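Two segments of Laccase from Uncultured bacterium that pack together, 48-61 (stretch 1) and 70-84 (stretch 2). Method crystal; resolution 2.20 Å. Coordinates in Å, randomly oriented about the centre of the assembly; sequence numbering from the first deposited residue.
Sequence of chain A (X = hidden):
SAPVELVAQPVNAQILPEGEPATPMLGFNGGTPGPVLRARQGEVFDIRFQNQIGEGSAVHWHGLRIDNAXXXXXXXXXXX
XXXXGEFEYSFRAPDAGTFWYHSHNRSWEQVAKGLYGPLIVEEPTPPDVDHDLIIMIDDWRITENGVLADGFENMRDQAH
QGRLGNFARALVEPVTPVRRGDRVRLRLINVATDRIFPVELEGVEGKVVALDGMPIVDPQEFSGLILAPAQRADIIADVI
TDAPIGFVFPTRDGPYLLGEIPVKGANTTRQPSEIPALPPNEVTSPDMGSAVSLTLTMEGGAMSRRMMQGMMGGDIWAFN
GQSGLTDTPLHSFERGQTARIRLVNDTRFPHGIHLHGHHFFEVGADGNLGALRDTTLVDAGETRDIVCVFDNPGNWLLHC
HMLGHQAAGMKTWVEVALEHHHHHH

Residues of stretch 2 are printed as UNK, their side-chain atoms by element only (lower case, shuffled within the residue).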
ATOM      1  N   ARG A  48     -15.284  -4.821  13.151  1.00 38.32           N
ATOM      2  CA  ARG A  48     -15.928  -6.130  13.115  1.00 38.69           C
ATOM      3  C   ARG A  48     -15.943  -6.657  11.655  1.00 36.60           C
ATOM      4  O   ARG A  48     -16.781  -6.254  10.851  1.00 35.06           O
ATOM      5  CB  ARG A  48     -17.321  -6.102  13.770  1.00 40.14           C
ATOM      6  CG  ARG A  48     -18.005  -7.487  13.920  1.00 43.57           C
ATOM      7  CD  ARG A  48     -19.423  -7.397  14.535  1.00 50.41           C
ATOM      8  NE  ARG A  48     -20.316  -8.469  14.063  1.00 56.88           N
ATOM      9  CZ  ARG A  48     -21.478  -8.838  14.635  1.00 61.15           C
ATOM     10  NH1 ARG A  48     -21.930  -8.251  15.750  1.00 62.26           N
ATOM     11  NH2 ARG A  48     -22.201  -9.823  14.095  1.00 61.60           N
ATOM     12  N   PHE A  49     -14.984  -7.537  11.349  1.00 35.25           N
ATOM     13  CA  PHE A  49     -14.905  -8.224  10.069  1.00 33.56           C
ATOM     14  C   PHE A  49     -15.956  -9.324   9.941  1.00 34.66           C
ATOM     15  O   PHE A  49     -16.062 -10.188  10.811  1.00 35.91           O
ATOM     16  CB  PHE A  49     -13.517  -8.834   9.853  1.00 32.61           C
ATOM     17  CG  PHE A  49     -13.379  -9.620   8.566  1.00 31.76           C
ATOM     18  CD1 PHE A  49     -13.642  -9.029   7.318  1.00 30.17           C
ATOM     19  CD2 PHE A  49     -12.965 -10.933   8.596  1.00 30.54           C
ATOM     20  CE1 PHE A  49     -13.482  -9.760   6.112  1.00 29.66           C
ATOM     21  CE2 PHE A  49     -12.799 -11.681   7.407  1.00 31.85           C
ATOM     22  CZ  PHE A  49     -13.082 -11.097   6.157  1.00 28.69           C
ATOM     23  N   GLN A  50     -16.697  -9.289   8.838  1.00 33.58           N
ATOM     24  CA  GLN A  50     -17.743 -10.265   8.540  1.00 35.77           C
ATOM     25  C   GLN A  50     -17.491 -10.921   7.174  1.00 34.35           C
ATOM     26  O   GLN A  50     -17.429 -10.234   6.167  1.00 32.67           O
ATOM     27  CB  GLN A  50     -19.109  -9.587   8.491  1.00 37.04           C
ATOM     28  CG  GLN A  50     -19.531  -8.915   9.758  1.00 42.59           C
ATOM     29  CD  GLN A  50     -20.524  -9.751  10.499  1.00 52.07           C
ATOM     30  OE1 GLN A  50     -20.604 -10.985  10.304  1.00 55.11           O
ATOM     31  NE2 GLN A  50     -21.310  -9.103  11.346  1.00 54.36           N
ATOM     32  N   ASN A  51     -17.380 -12.243   7.160  1.00 34.99           N
ATOM     33  CA  ASN A  51     -17.059 -12.997   5.940  1.00 34.86           C
ATOM     34  C   ASN A  51     -18.315 -13.430   5.160  1.00 35.14           C
ATOM     35  O   ASN A  51     -18.972 -14.419   5.524  1.00 36.34           O
ATOM     36  CB  ASN A  51     -16.194 -14.201   6.325  1.00 34.75           C
ATOM     37  CG  ASN A  51     -15.719 -15.007   5.130  1.00 35.96           C
ATOM     38  OD1 ASN A  51     -16.252 -14.899   4.021  1.00 34.34           O
ATOM     39  ND2 ASN A  51     -14.724 -15.862   5.365  1.00 36.14           N
ATOM     40  N   GLN A  52     -18.667 -12.679   4.113  1.00 34.20           N
ATOM     41  CA  GLN A  52     -19.774 -13.084   3.212  1.00 35.16           C
ATOM     42  C   GLN A  52     -19.263 -13.467   1.814  1.00 34.83           C
ATOM     43  O   GLN A  52     -19.912 -13.171   0.811  1.00 34.58           O
ATOM     44  CB  GLN A  52     -20.848 -11.991   3.069  1.00 34.10           C
ATOM     45  CG  GLN A  52     -21.477 -11.542   4.389  1.00 36.05           C
ATOM     46  CD  GLN A  52     -22.656 -10.583   4.200  1.00 38.07           C
ATOM     47  OE1 GLN A  52     -22.847  -9.990   3.125  1.00 38.15           O
ATOM     48  NE2 GLN A  52     -23.447 -10.420   5.246  1.00 40.46           N
ATOM     49  N   ILE A  53     -18.109 -14.117   1.736  1.00 34.75           N
ATOM     50  CA  ILE A  53     -17.552 -14.413   0.421  1.00 35.02           C
ATOM     51  C   ILE A  53     -17.504 -15.896   0.094  1.00 37.45           C
ATOM     52  O   ILE A  53     -17.047 -16.272  -0.998  1.00 37.56           O
ATOM     53  CB  ILE A  53     -16.146 -13.772   0.182  1.00 34.41           C
ATOM     54  CG1 ILE A  53     -15.079 -14.450   1.048  1.00 33.56           C
ATOM     55  CG2 ILE A  53     -16.206 -12.240   0.337  1.00 29.84           C
ATOM     56  CD1 ILE A  53     -13.660 -14.007   0.767  1.00 34.47           C
ATOM     57  N   GLY A  54     -17.966 -16.730   1.026  1.00 38.75           N
ATOM     58  CA  GLY A  54     -18.143 -18.146   0.750  1.00 40.73           C
ATOM     59  C   GLY A  54     -16.886 -18.972   0.956  1.00 41.69           C
ATOM     60  O   GLY A  54     -16.915 -20.180   0.746  1.00 42.79           O
ATOM     61  N   GLU A  55     -15.789 -18.341   1.386  1.00 40.24           N
ATOM     62  CA  GLU A  55     -14.554 -19.081   1.636  1.00 41.29           C
ATOM     63  C   GLU A  55     -13.771 -18.461   2.794  1.00 40.12           C
ATOM     64  O   GLU A  55     -14.073 -17.364   3.189  1.00 38.98           O
ATOM     65  CB  GLU A  55     -13.704 -19.204   0.347  1.00 41.43           C
ATOM     66  CG  GLU A  55     -13.367 -17.904  -0.304  1.00 42.11           C
ATOM     67  CD  GLU A  55     -12.721 -18.053  -1.669  1.00 48.09           C
ATOM     68  OE1 GLU A  55     -11.556 -17.618  -1.814  1.00 48.87           O
ATOM     69  OE2 GLU A  55     -13.371 -18.590  -2.606  1.00 51.25           O
ATOM     70  N   GLY A  56     -12.834 -19.217   3.371  1.00 41.09           N
ATOM     71  CA  GLY A  56     -11.959 -18.768   4.446  1.00 40.79           C
ATOM     72  C   GLY A  56     -11.357 -17.410   4.104  1.00 39.34           C
ATOM     73  O   GLY A  56     -11.092 -17.129   2.940  1.00 38.25           O
ATOM     74  N   SER A  57     -11.190 -16.547   5.107  1.00 38.36           N
ATOM     75  CA  SER A  57     -10.617 -15.232   4.865  1.00 36.24           C
ATOM     76  C   SER A  57     -10.080 -14.632   6.150  1.00 36.08           C
ATOM     77  O   SER A  57     -10.245 -15.211   7.228  1.00 38.30           O
ATOM     78  CB  SER A  57     -11.637 -14.287   4.249  1.00 35.16           C
ATOM     79  OG  SER A  57     -10.946 -13.176   3.710  1.00 34.36           O
ATOM     80  N   ALA A  58      -9.414 -13.494   6.010  1.00 33.53           N
ATOM     81  CA  ALA A  58      -8.909 -12.700   7.115  1.00 33.63           C
ATOM     82  C   ALA A  58      -8.379 -11.415   6.502  1.00 31.25           C
ATOM     83  O   ALA A  58      -8.220 -11.357   5.267  1.00 29.20           O
ATOM     84  CB  ALA A  58      -7.795 -13.453   7.884  1.00 34.59           C
ATOM     85  N   VAL A  59      -8.134 -10.393   7.342  1.00 30.20           N
ATOM     86  CA  VAL A  59      -7.707  -9.082   6.866  1.00 28.59           C
ATOM     87  C   VAL A  59      -6.327  -8.678   7.421  1.00 30.79           C
ATOM     88  O   VAL A  59      -6.095  -8.763   8.628  1.00 29.94           O
ATOM     89  CB  VAL A  59      -8.737  -7.990   7.182  1.00 29.93           C
ATOM     90  CG1 VAL A  59      -8.271  -6.640   6.602  1.00 26.42           C
ATOM     91  CG2 VAL A  59     -10.137  -8.349   6.578  1.00 28.92           C
ATOM     92  N   HIS A  60      -5.409  -8.292   6.522  1.00 29.97           N
ATOM     93  CA  HIS A  60      -4.097  -7.775   6.909  1.00 30.53           C
ATOM     94  C   HIS A  60      -4.119  -6.244   6.849  1.00 30.12           C
ATOM     95  O   HIS A  60      -4.620  -5.664   5.903  1.00 30.12           O
ATOM     96  CB  HIS A  60      -2.976  -8.359   6.040  1.00 29.55           C
ATOM     97  CG  HIS A  60      -1.622  -7.813   6.358  1.00 33.08           C
ATOM     98  ND1 HIS A  60      -1.106  -7.809   7.638  1.00 36.28           N
ATOM     99  CD2 HIS A  60      -0.667  -7.261   5.568  1.00 33.49           C
ATOM    100  CE1 HIS A  60       0.097  -7.258   7.631  1.00 36.43           C
ATOM    101  NE2 HIS A  60       0.394  -6.929   6.387  1.00 37.44           N
ATOM    102  N   TRP A  61      -3.611  -5.603   7.888  1.00 30.80           N
ATOM    103  CA  TRP A  61      -3.518  -4.158   7.952  1.00 29.90           C
ATOM    104  C   TRP A  61      -2.075  -3.854   7.554  1.00 30.48           C
ATOM    105  O   TRP A  61      -1.158  -3.985   8.358  1.00 32.22           O
ATOM    106  CB  TRP A  61      -3.923  -3.641   9.362  1.00 29.95           C
ATOM    107  CG  TRP A  61      -5.095  -4.407   9.850  1.00 30.15           C
ATOM    108  CD1 TRP A  61      -5.071  -5.571  10.563  1.00 30.88           C
ATOM    109  CD2 TRP A  61      -6.481  -4.149   9.546  1.00 29.12           C
ATOM    110  NE1 TRP A  61      -6.354  -6.029  10.771  1.00 31.05           N
ATOM    111  CE2 TRP A  61      -7.237  -5.183  10.147  1.00 30.48           C
ATOM    112  CE3 TRP A  61      -7.152  -3.121   8.866  1.00 27.33           C
ATOM    113  CZ2 TRP A  61      -8.637  -5.244  10.054  1.00 29.71           C
ATOM    114  CZ3 TRP A  61      -8.552  -3.163   8.793  1.00 30.36           C
ATOM    115  CH2 TRP A  61      -9.275  -4.227   9.377  1.00 30.42           C
ATOM    116  N   UNK A  70      -3.560  -9.221  15.926  1.00 41.82           N
ATOM    117  CA  UNK A  70      -4.426  -8.506  15.034  1.00 40.47           C
ATOM    118  C   UNK A  70      -3.900  -8.415  13.575  1.00 39.26           C
ATOM    119  O   UNK A  70      -4.522  -7.754  12.736  1.00 37.89           O
ATOM    120  c   UNK A  70      -5.426  -7.016  16.924  1.00 43.61           C
ATOM    121  c   UNK A  70      -4.652  -7.107  15.586  1.00 41.42           C
ATOM    122  c   UNK A  70      -6.861  -9.305  17.826  1.00 48.87           C
ATOM    123  s   UNK A  70      -7.032  -7.829  16.804  1.00 47.84           S
ATOM    124  N   UNK A  71      -2.784  -9.091  13.279  1.00 39.48           N
ATOM    125  CA  UNK A  71      -2.027  -8.907  12.022  1.00 37.67           C
ATOM    126  C   UNK A  71      -2.715  -9.551  10.798  1.00 35.91           C
ATOM    127  O   UNK A  71      -2.447  -9.177   9.652  1.00 33.44           O
ATOM    128  o   UNK A  71       1.054 -10.020  10.570  1.00 41.40           O
ATOM    129  c   UNK A  71       0.354  -9.111  11.087  1.00 39.63           C
ATOM    130  o   UNK A  71       0.460  -7.916  10.741  1.00 40.89           O
ATOM    131  c   UNK A  71      -0.626  -9.494  12.204  1.00 39.00           C
ATOM    132  N   UNK A  72      -3.573 -10.536  11.052  1.00 36.99           N
ATOM    133  CA  UNK A  72      -4.441 -11.110  10.016  1.00 36.66           C
ATOM    134  C   UNK A  72      -3.804 -12.202   9.175  1.00 37.08           C
ATOM    135  O   UNK A  72      -4.071 -12.306   7.984  1.00 36.18           O
ATOM    136  N   UNK A  73      -2.971 -13.031   9.795  1.00 39.14           N
ATOM    137  CA  UNK A  73      -2.297 -14.127   9.104  1.00 39.39           C
ATOM    138  C   UNK A  73      -2.823 -15.461   9.633  1.00 41.25           C
ATOM    139  O   UNK A  73      -2.347 -15.933  10.652  1.00 43.96           O
ATOM    140  c   UNK A  73      -0.224 -12.700   8.836  1.00 38.15           C
ATOM    141  c   UNK A  73      -0.735 -14.050   9.272  1.00 40.84           C
ATOM    142  c   UNK A  73      -0.039 -15.164   8.467  1.00 40.41           C
ATOM    143  N   UNK A  74      -3.805 -16.080   8.936  1.00 40.94           N
ATOM    144  CA  UNK A  74      -4.340 -17.394   9.349  1.00 42.93           C
ATOM    145  C   UNK A  74      -3.254 -18.464   9.533  1.00 45.38           C
ATOM    146  O   UNK A  74      -2.316 -18.524   8.744  1.00 45.15           O
ATOM    147  c   UNK A  74      -4.523 -15.569   7.753  1.00 38.43           C
ATOM    148  c   UNK A  74      -5.261 -17.768   8.187  1.00 41.47           C
ATOM    149  c   UNK A  74      -5.767 -16.444   7.721  1.00 39.41           C
ATOM    150  N   UNK A  75      -3.377 -19.274  10.582  1.00 48.00           N
ATOM    151  CA  UNK A  75      -2.398 -20.325  10.885  1.00 50.82           C
ATOM    152  C   UNK A  75      -1.142 -19.832  11.596  1.00 52.62           C
ATOM    153  O   UNK A  75      -0.251 -20.624  11.925  0.60 54.57           O
ATOM    154  N   UNK A  76      -1.056 -18.523  11.814  1.00 51.66           N
ATOM    155  CA  UNK A  76       0.082 -17.927  12.488  1.00 53.04           C
ATOM    156  C   UNK A  76      -0.370 -16.957  13.572  1.00 52.98           C
ATOM    157  O   UNK A  76       0.150 -16.964  14.685  1.00 54.71           O
ATOM    158  c   UNK A  76       3.937 -18.140  11.649  1.00 65.32           C
ATOM    159  c   UNK A  76       0.960 -17.189  11.484  1.00 52.10           C
ATOM    160  s   UNK A  76       3.592 -16.429  11.284  1.00 62.53           S
ATOM    161  c   UNK A  76       2.016 -16.311  12.136  1.00 55.12           C
ATOM    162  N   UNK A  77      -1.335 -16.111  13.237  1.00 50.18           N
ATOM    163  CA  UNK A  77      -1.699 -15.039  14.141  1.00 49.86           C
ATOM    164  C   UNK A  77      -3.150 -15.210  14.601  1.00 49.50           C
ATOM    165  O   UNK A  77      -3.541 -14.680  15.642  1.00 49.58           O
ATOM    166  o   UNK A  77      -0.775 -12.817  14.350  1.00 52.03           O
ATOM    167  c   UNK A  77      -2.702 -13.066  12.891  1.00 43.51           C
ATOM    168  c   UNK A  77      -1.436 -13.690  13.443  1.00 48.26           C
ATOM    169  N   UNK A  78      -3.919 -15.968  13.806  1.00 47.97           N
ATOM    170  CA  UNK A  78      -5.309 -16.300  14.093  1.00 48.26           C
ATOM    171  C   UNK A  78      -5.739 -17.559  13.335  1.00 48.31           C
ATOM    172  O   UNK A  78      -5.051 -18.025  12.437  1.00 47.31           O
ATOM    173  o   UNK A  78      -6.936 -12.516  11.744  1.00 42.77           O
ATOM    174  c   UNK A  78      -6.150 -14.706  12.263  1.00 44.51           C
ATOM    175  c   UNK A  78      -6.254 -15.145  13.718  1.00 45.77           C
ATOM    176  n   UNK A  78      -8.458 -14.172  11.647  1.00 40.26           N
ATOM    177  c   UNK A  78      -7.218 -13.699  11.859  1.00 42.97           C
ATOM    178  N   UNK A  79      -6.884 -18.110  13.724  1.00 49.42           N
ATOM    179  CA  UNK A  79      -7.591 -19.039  12.872  1.00 49.82           C
ATOM    180  C   UNK A  79      -8.134 -18.245  11.685  1.00 47.44           C
ATOM    181  O   UNK A  79      -8.498 -17.074  11.825  1.00 46.50           O
ATOM    182  o   UNK A  79      -9.032 -20.538  15.857  1.00 59.16           O
ATOM    183  c   UNK A  79      -8.280 -20.474  14.848  1.00 56.03           C
ATOM    184  o   UNK A  79      -7.159 -21.031  14.781  1.00 54.97           O
ATOM    185  c   UNK A  79      -8.750 -19.673  13.639  1.00 51.25           C
ATOM    186  N   UNK A  80      -8.183 -18.890  10.526  1.00 46.61           N
ATOM    187  CA  UNK A  80      -8.909 -18.375   9.382  1.00 44.76           C
ATOM    188  C   UNK A  80     -10.362 -18.055   9.790  1.00 44.71           C
ATOM    189  O   UNK A  80     -10.929 -18.705  10.668  1.00 46.12           O
ATOM    190  c   UNK A  80      -8.838 -19.395   8.223  1.00 45.04           C
ATOM    191  c   UNK A  80      -9.170 -18.750   6.881  1.00 43.01           C
ATOM    192  c   UNK A  80      -9.734 -20.620   8.515  1.00 47.80           C
ATOM    193  N   UNK A  81     -10.945 -17.027   9.184  1.00 42.83           N
ATOM    194  CA  UNK A  81     -12.340 -16.697   9.422  1.00 42.76           C
ATOM    195  C   UNK A  81     -13.162 -17.493   8.423  1.00 43.06           C
ATOM    196  O   UNK A  81     -13.113 -17.242   7.216  1.00 42.36           O
ATOM    197  c   UNK A  81     -14.040 -14.803   9.648  1.00 40.46           C
ATOM    198  c   UNK A  81     -12.591 -15.166   9.285  1.00 41.37           C
ATOM    199  c   UNK A  81     -11.612 -14.393  10.163  1.00 40.38           C
ATOM    200  N   UNK A  82     -13.878 -18.498   8.910  1.00 44.67           N
ATOM    201  CA  UNK A  82     -14.638 -19.348   8.018  1.00 45.27           C
ATOM    202  C   UNK A  82     -15.758 -18.531   7.407  1.00 43.33           C
ATOM    203  O   UNK A  82     -16.096 -17.460   7.916  1.00 42.59           O
ATOM    204  c   UNK A  82     -15.170 -20.582   8.752  1.00 48.57           C
ATOM    205  c   UNK A  82     -13.239 -22.201   8.061  1.00 56.78           C
ATOM    206  c   UNK A  82     -14.060 -21.551   9.213  1.00 53.31           C
ATOM    207  o   UNK A  82     -12.416 -23.093   8.365  1.00 61.77           O
ATOM    208  o   UNK A  82     -13.386 -21.842   6.862  1.00 57.32           O
ATOM    209  N   UNK A  83     -16.296 -19.002   6.291  1.00 42.01           N
ATOM    210  CA  UNK A  83     -17.393 -18.315   5.653  1.00 40.89           C
ATOM    211  C   UNK A  83     -18.550 -18.216   6.641  1.00 42.02           C
ATOM    212  O   UNK A  83     -18.799 -19.144   7.416  1.00 42.99           O
ATOM    213  c   UNK A  83     -17.798 -19.042   4.384  1.00 41.12           C
ATOM    214  N   UNK A  84     -19.214 -17.065   6.652  1.00 41.15           N
ATOM    215  CA  UNK A  84     -20.327 -16.823   7.547  1.00 42.11           C
ATOM    216  C   UNK A  84     -19.882 -16.395   8.937  1.00 43.11           C
ATOM    217  O   UNK A  84     -20.707 -16.097   9.794  1.00 44.38           O
TER

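Position 70 carries two carbons, a sulfur and a terminal carbon in an unbranched chain, which is methionine. The end of the side chain of Met 70 leads away from stretch 1, and its contact is made by the backbone: its O lies 3.1 Å from CD1 of Trp 61, at the edge of the indole. Position 71 has two carbons, the second bearing two oxygens, one of them 3.2 Å from CE1 of His 60; this is aspartate. The O of Asp 71 accepts a hydrogen bond from ND1 of His 60 (2.8 Å), almost in the imidazole plane.

Position 72 has no side-chain atoms and a phi of 85°, and is glycine. Its CA packs 3.2 Å from the O of Val 59 in a CA-H...O contact; a CB here would clash with that same oxygen. Position 73 shows one carbon carrying two more, pointing away: Val 73. At position 74 three carbons close a ring onto the backbone N, so it is proline, and CG of Pro 74 meets CB of Ala 58 at 3.6 Å.

Position 75, without side-chain atoms, is Gly 75. Position 76, an unbranched chain of two carbons, sulfur and carbon, is Met 76. Position 77, one carbon bearing an oxygen and a carbon, is Thr 77; all three are out of reach. At position 78 three carbons end in one oxygen and one nitrogen, the latter 3.9 Å from CB of Ala 58; this is glutamine, and NE2 of Gln 78 donates to the O of position 79 (2.9 Å). That position, two carbons with two terminal oxygens leading away, is Asp 79.

Position 80 has a carbon carrying two carbons, one lying 3.5 Å from N of Ser 57: Val 80. Position 81 has the same branching, its CB 4.0 Å from CE2 at the edge of Phe 49, and is Val 81. Position 82, three carbons with two oxygens on the third, one 4.2 Å from CA of Gly 56, is Glu 82. The single carbon of position 83, 3.5 Å from C of Gly 54, makes Ala 83. Position 84 has none: Gly 84.

The contact rests largely on backbone polar groups. Ser 57 and Val 81 form a single antiparallel bridge: N of Ser 57 donates to O of Val 81 (2.9 Å) and N of Val 81 to O of Ser 57 (2.8 Å). ND2 of Asn 51 also donates to O of Val 81 (2.8 Å), while N of Gly 84 donates to O of Asn 51 (2.9 Å). His 60 secures the other end.

Stretch 2, residues 70-84: MDGVPGMTQDVVEAG
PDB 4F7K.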